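Local coordinates for protein SsfX3 (Streptomyces sp. SF2575, PDB 3SKV) that probably transfers a salicylyl group onto a tetracycline intermediate during antibiotic biosynthesis, using a GDSL/SGNH hydrolase-like fold joined to a jelly-roll domain, at residues 43-51 against 57-65. The protein carries 1 engineered substitution. Sequence-based numbering, arbitrary orientation.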
ATOM      1  N   THR A  43      -9.889  14.110   5.276  1.00 26.59           N
ATOM      2  CA  THR A  43      -8.833  13.287   5.845  1.00 26.78           C
ATOM      3  C   THR A  43      -8.303  12.395   4.725  1.00 30.84           C
ATOM      4  O   THR A  43      -9.080  11.702   4.065  1.00 32.89           O
ATOM      5  CB  THR A  43      -9.357  12.431   7.057  1.00 35.81           C
ATOM      6  OG1 THR A  43     -10.014  13.251   8.026  1.00 42.47           O
ATOM      7  CG2 THR A  43      -8.246  11.662   7.748  1.00 31.71           C
ATOM      8  N   TYR A  44      -6.984  12.413   4.525  1.00 25.50           N
ATOM      9  CA  TYR A  44      -6.294  11.558   3.570  1.00 23.82           C
ATOM     10  C   TYR A  44      -5.636  10.483   4.398  1.00 28.93           C
ATOM     11  O   TYR A  44      -4.822  10.766   5.271  1.00 30.16           O
ATOM     12  CB  TYR A  44      -5.264  12.318   2.742  1.00 23.90           C
ATOM     13  CG  TYR A  44      -5.889  13.343   1.821  1.00 25.68           C
ATOM     14  CD1 TYR A  44      -6.224  14.618   2.286  1.00 27.13           C
ATOM     15  CD2 TYR A  44      -6.155  13.040   0.487  1.00 25.12           C
ATOM     16  CE1 TYR A  44      -6.830  15.553   1.454  1.00 25.35           C
ATOM     17  CE2 TYR A  44      -6.732  13.981  -0.362  1.00 25.61           C
ATOM     18  CZ  TYR A  44      -7.063  15.237   0.126  1.00 30.71           C
ATOM     19  OH  TYR A  44      -7.664  16.155  -0.695  1.00 30.10           O
ATOM     20  N   ARG A  45      -6.079   9.261   4.209  1.00 24.63           N
ATOM     21  CA  ARG A  45      -5.515   8.156   4.948  1.00 24.40           C
ATOM     22  C   ARG A  45      -4.569   7.435   4.007  1.00 25.23           C
ATOM     23  O   ARG A  45      -4.787   7.403   2.796  1.00 23.41           O
ATOM     24  CB  ARG A  45      -6.631   7.251   5.518  1.00 24.33           C
ATOM     25  CG  ARG A  45      -7.665   8.029   6.349  1.00 28.00           C
ATOM     26  CD  ARG A  45      -7.781   7.565   7.779  1.00 29.39           C
ATOM     27  NE  ARG A  45      -8.992   8.092   8.439  1.00 42.87           N
ATOM     28  CZ  ARG A  45      -9.023   8.700   9.629  1.00 71.29           C
ATOM     29  NH1 ARG A  45      -7.902   8.891  10.313  1.00 70.37           N
ATOM     30  NH2 ARG A  45     -10.172   9.152  10.123  1.00 59.64           N
ATOM     31  N   GLY A  46      -3.489   6.930   4.553  1.00 22.91           N
ATOM     32  CA  GLY A  46      -2.479   6.253   3.742  1.00 23.14           C
ATOM     33  C   GLY A  46      -1.527   7.183   3.015  1.00 25.42           C
ATOM     34  O   GLY A  46      -0.694   6.713   2.225  1.00 25.21           O
ATOM     35  N   ALA A  47      -1.622   8.508   3.274  1.00 22.58           N
ATOM     36  CA  ALA A  47      -0.682   9.492   2.678  1.00 22.55           C
ATOM     37  C   ALA A  47       0.255  10.034   3.772  1.00 29.75           C
ATOM     38  O   ALA A  47      -0.178  10.268   4.899  1.00 31.94           O
ATOM     39  CB  ALA A  47      -1.436  10.632   2.004  1.00 21.74           C
ATOM     40  N   VAL A  48       1.542  10.180   3.461  1.00 26.62           N
ATOM     41  CA  VAL A  48       2.540  10.696   4.399  1.00 26.09           C
ATOM     42  C   VAL A  48       2.558  12.226   4.325  1.00 30.43           C
ATOM     43  O   VAL A  48       2.562  12.891   5.357  1.00 31.61           O
ATOM     44  CB  VAL A  48       3.900  10.033   4.124  1.00 30.45           C
ATOM     45  CG1 VAL A  48       5.024  10.695   4.912  1.00 31.40           C
ATOM     46  CG2 VAL A  48       3.831   8.533   4.417  1.00 29.85           C
ATOM     47  N   SER A  49       2.518  12.789   3.121  1.00 26.28           N
ATOM     48  CA  SER A  49       2.430  14.237   2.969  1.00 25.47           C
ATOM     49  C   SER A  49       1.499  14.591   1.833  1.00 28.53           C
ATOM     50  O   SER A  49       1.163  13.718   1.025  1.00 28.25           O
ATOM     51  CB  SER A  49       3.804  14.878   2.783  1.00 26.73           C
ATOM     52  OG  SER A  49       4.443  14.376   1.632  1.00 33.92           O
ATOM     53  N   LEU A  50       1.043  15.862   1.799  1.00 24.07           N
ATOM     54  CA  LEU A  50       0.186  16.386   0.740  1.00 22.76           C
ATOM     55  C   LEU A  50       0.917  17.522   0.060  1.00 27.93           C
ATOM     56  O   LEU A  50       1.342  18.453   0.733  1.00 30.82           O
ATOM     57  CB  LEU A  50      -1.198  16.820   1.275  1.00 21.48           C
ATOM     58  CG  LEU A  50      -1.903  15.822   2.198  1.00 24.43           C
ATOM     59  CD1 LEU A  50      -2.903  16.513   3.083  1.00 24.50           C
ATOM     60  CD2 LEU A  50      -2.528  14.669   1.423  1.00 20.04           C
ATOM     61  N   GLN A  51       1.138  17.409  -1.253  1.00 23.92           N
ATOM     62  CA  GLN A  51       1.858  18.411  -2.059  1.00 23.76           C
ATOM     63  C   GLN A  51       0.878  19.319  -2.779  1.00 26.16           C
ATOM     64  O   GLN A  51       0.054  18.862  -3.556  1.00 23.08           O
ATOM     65  CB  GLN A  51       2.794  17.739  -3.082  1.00 25.27           C
ATOM     66  CG  GLN A  51       3.600  18.735  -3.899  1.00 28.63           C
ATOM     67  CD  GLN A  51       4.401  18.093  -4.998  1.00 46.41           C
ATOM     68  OE1 GLN A  51       3.867  17.421  -5.890  1.00 44.63           O
ATOM     69  NE2 GLN A  51       5.705  18.312  -4.973  1.00 40.72           N
ATOM     70  N   LEU A  57      -3.694  19.192  -5.518  1.00 27.31           N
ATOM     71  CA  LEU A  57      -3.262  18.541  -4.313  1.00 26.10           C
ATOM     72  C   LEU A  57      -2.862  17.109  -4.630  1.00 26.96           C
ATOM     73  O   LEU A  57      -3.686  16.329  -5.074  1.00 28.03           O
ATOM     74  CB  LEU A  57      -4.400  18.633  -3.238  1.00 25.83           C
ATOM     75  CG  LEU A  57      -4.067  18.340  -1.762  1.00 29.95           C
ATOM     76  CD1 LEU A  57      -4.084  16.852  -1.483  1.00 31.01           C
ATOM     77  CD2 LEU A  57      -2.741  18.972  -1.339  1.00 31.63           C
ATOM     78  N   ALA A  58      -1.593  16.787  -4.457  1.00 22.16           N
ATOM     79  CA  ALA A  58      -1.058  15.444  -4.691  1.00 20.49           C
ATOM     80  C   ALA A  58      -0.724  14.716  -3.376  1.00 22.71           C
ATOM     81  O   ALA A  58       0.154  15.160  -2.634  1.00 21.10           O
ATOM     82  CB  ALA A  58       0.187  15.525  -5.554  1.00 21.25           C
ATOM     83  N   PRO A  59      -1.382  13.598  -3.058  1.00 22.17           N
ATOM     84  CA  PRO A  59      -0.997  12.844  -1.846  1.00 21.84           C
ATOM     85  C   PRO A  59       0.305  12.085  -2.168  1.00 28.74           C
ATOM     86  O   PRO A  59       0.470  11.583  -3.299  1.00 29.69           O
ATOM     87  CB  PRO A  59      -2.172  11.871  -1.618  1.00 21.85           C
ATOM     88  CG  PRO A  59      -3.200  12.203  -2.660  1.00 27.98           C
ATOM     89  CD  PRO A  59      -2.471  12.909  -3.777  1.00 24.80           C
ATOM     90  N   TRP A  60       1.256  12.066  -1.210  1.00 23.61           N
ATOM     91  CA  TRP A  60       2.535  11.364  -1.346  1.00 22.99           C
ATOM     92  C   TRP A  60       2.672  10.331  -0.259  1.00 28.07           C
ATOM     93  O   TRP A  60       2.163  10.511   0.845  1.00 27.03           O
ATOM     94  CB  TRP A  60       3.721  12.329  -1.282  1.00 21.21           C
ATOM     95  CG  TRP A  60       3.959  13.115  -2.540  1.00 21.37           C
ATOM     96  CD1 TRP A  60       3.191  14.129  -3.037  1.00 23.85           C
ATOM     97  CD2 TRP A  60       5.128  13.052  -3.367  1.00 21.57           C
ATOM     98  NE1 TRP A  60       3.768  14.645  -4.178  1.00 24.18           N
ATOM     99  CE2 TRP A  60       4.979  14.031  -4.381  1.00 26.07           C
ATOM    100  CE3 TRP A  60       6.301  12.274  -3.336  1.00 22.42           C
ATOM    101  CZ2 TRP A  60       5.946  14.230  -5.376  1.00 26.02           C
ATOM    102  CZ3 TRP A  60       7.252  12.461  -4.331  1.00 24.75           C
ATOM    103  CH2 TRP A  60       7.065  13.414  -5.346  1.00 25.71           C
ATOM    104  N   ARG A  61       3.377   9.254  -0.563  1.00 27.09           N
ATOM    105  CA  ARG A  61       3.629   8.191   0.406  1.00 27.20           C
ATOM    106  C   ARG A  61       5.047   8.274   1.007  1.00 33.10           C
ATOM    107  O   ARG A  61       5.567   7.307   1.525  1.00 33.57           O
ATOM    108  CB  ARG A  61       3.283   6.825  -0.172  1.00 26.01           C
ATOM    109  CG  ARG A  61       1.780   6.644  -0.319  1.00 33.41           C
ATOM    110  CD  ARG A  61       1.467   5.214  -0.653  1.00 35.86           C
ATOM    111  NE  ARG A  61       1.955   4.877  -1.981  1.00 39.10           N
ATOM    112  CZ  ARG A  61       2.579   3.750  -2.300  1.00 45.67           C
ATOM    113  NH1 ARG A  61       2.766   2.804  -1.385  1.00 31.33           N
ATOM    114  NH2 ARG A  61       3.017   3.557  -3.535  1.00 27.59           N
ATOM    115  N   ALA A  62       5.630   9.468   0.979  1.00 31.92           N
ATOM    116  CA  ALA A  62       6.921   9.847   1.555  1.00 33.72           C
ATOM    117  C   ALA A  62       6.927  11.393   1.673  1.00 36.58           C
ATOM    118  O   ALA A  62       6.087  12.006   1.013  1.00 36.45           O
ATOM    119  CB  ALA A  62       8.055   9.380   0.665  1.00 35.49           C
ATOM    120  N   PRO A  63       7.795  12.051   2.503  1.00 31.06           N
ATOM    121  CA  PRO A  63       7.753  13.539   2.596  1.00 29.46           C
ATOM    122  C   PRO A  63       8.194  14.143   1.269  1.00 32.19           C
ATOM    123  O   PRO A  63       9.357  13.995   0.942  1.00 33.61           O
ATOM    124  CB  PRO A  63       8.749  13.864   3.720  1.00 31.28           C
ATOM    125  CG  PRO A  63       9.003  12.584   4.402  1.00 36.45           C
ATOM    126  CD  PRO A  63       8.820  11.493   3.404  1.00 32.03           C
ATOM    127  N   HIS A  64       7.281  14.760   0.493  1.00 26.16           N
ATOM    128  CA  HIS A  64       7.539  15.268  -0.854  1.00 27.50           C
ATOM    129  C   HIS A  64       8.736  16.192  -0.998  1.00 34.65           C
ATOM    130  O   HIS A  64       9.424  16.141  -2.014  1.00 35.34           O
ATOM    131  CB  HIS A  64       6.268  15.880  -1.493  1.00 27.82           C
ATOM    132  CG  HIS A  64       5.786  17.123  -0.811  1.00 30.74           C
ATOM    133  ND1 HIS A  64       6.218  18.374  -1.213  1.00 33.25           N
ATOM    134  CD2 HIS A  64       4.939  17.262   0.239  1.00 31.73           C
ATOM    135  CE1 HIS A  64       5.618  19.236  -0.405  1.00 32.72           C
ATOM    136  NE2 HIS A  64       4.837  18.611   0.490  1.00 32.27           N
ATOM    137  N   GLU A  65       8.975  17.031   0.013  1.00 33.22           N
ATOM    138  CA  GLU A  65      10.098  17.983   0.084  1.00 34.87           C
ATOM    139  C   GLU A  65      11.476  17.272   0.144  1.00 38.35           C
ATOM    140  O   GLU A  65      12.469  17.824  -0.322  1.00 38.94           O
ATOM    141  CB  GLU A  65       9.903  18.976   1.257  1.00 36.72           C
ATOM    142  CG  GLU A  65       9.741  18.338   2.643  1.00 58.68           C
ATOM    143  CD  GLU A  65       8.362  17.827   3.050  1.00 84.20           C
ATOM    144  OE1 GLU A  65       7.896  16.826   2.463  1.00 61.18           O
ATOM    145  OE2 GLU A  65       7.764  18.407   3.985  1.00 84.77           O
TER
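Q51 and A58 exchange nearly straight N-H...O bonds, each 2.8 Å between N and O, in an antiparallel hairpin whose strands 49-51 and 57-60 run at 151°. V48 and S49 together face W60 in a classic beta bulge: W60 O accepts from both V48 N (2.7 Å) and S49 N (3.2 Å), and W60 N bonds S49 O. P59, lacking an N-H, suits the non-hydrogen-bonded site opposite L50. There its CB meets A47 CB and L50 CD2, which also lies against one face of the Y44 ring; L57 CD1 packs at the hydroxyl end of Y44, hydrogen-bonded to P37 O. On the face of S49, Q51 and W60, Q51 carries CG anti to its backbone N (chi1 -178°), laying its aliphatic chain against the H64 ring. Its CB makes a CH-pi contact 3.9 Å from the H64 ring centroid, and OE1 takes a weak bond from W60 NE1 at the indole edge. S49, short enough to reach nearby backbone, donates OG to A62 O (3.0 Å). An alanine replacing H64 would probably leave Q51 without its aromatic cover and freer to turn. Backbone bonds thus set the register, and the S49 face adds ring packing, the S49-A62 bond and one weak indole bond.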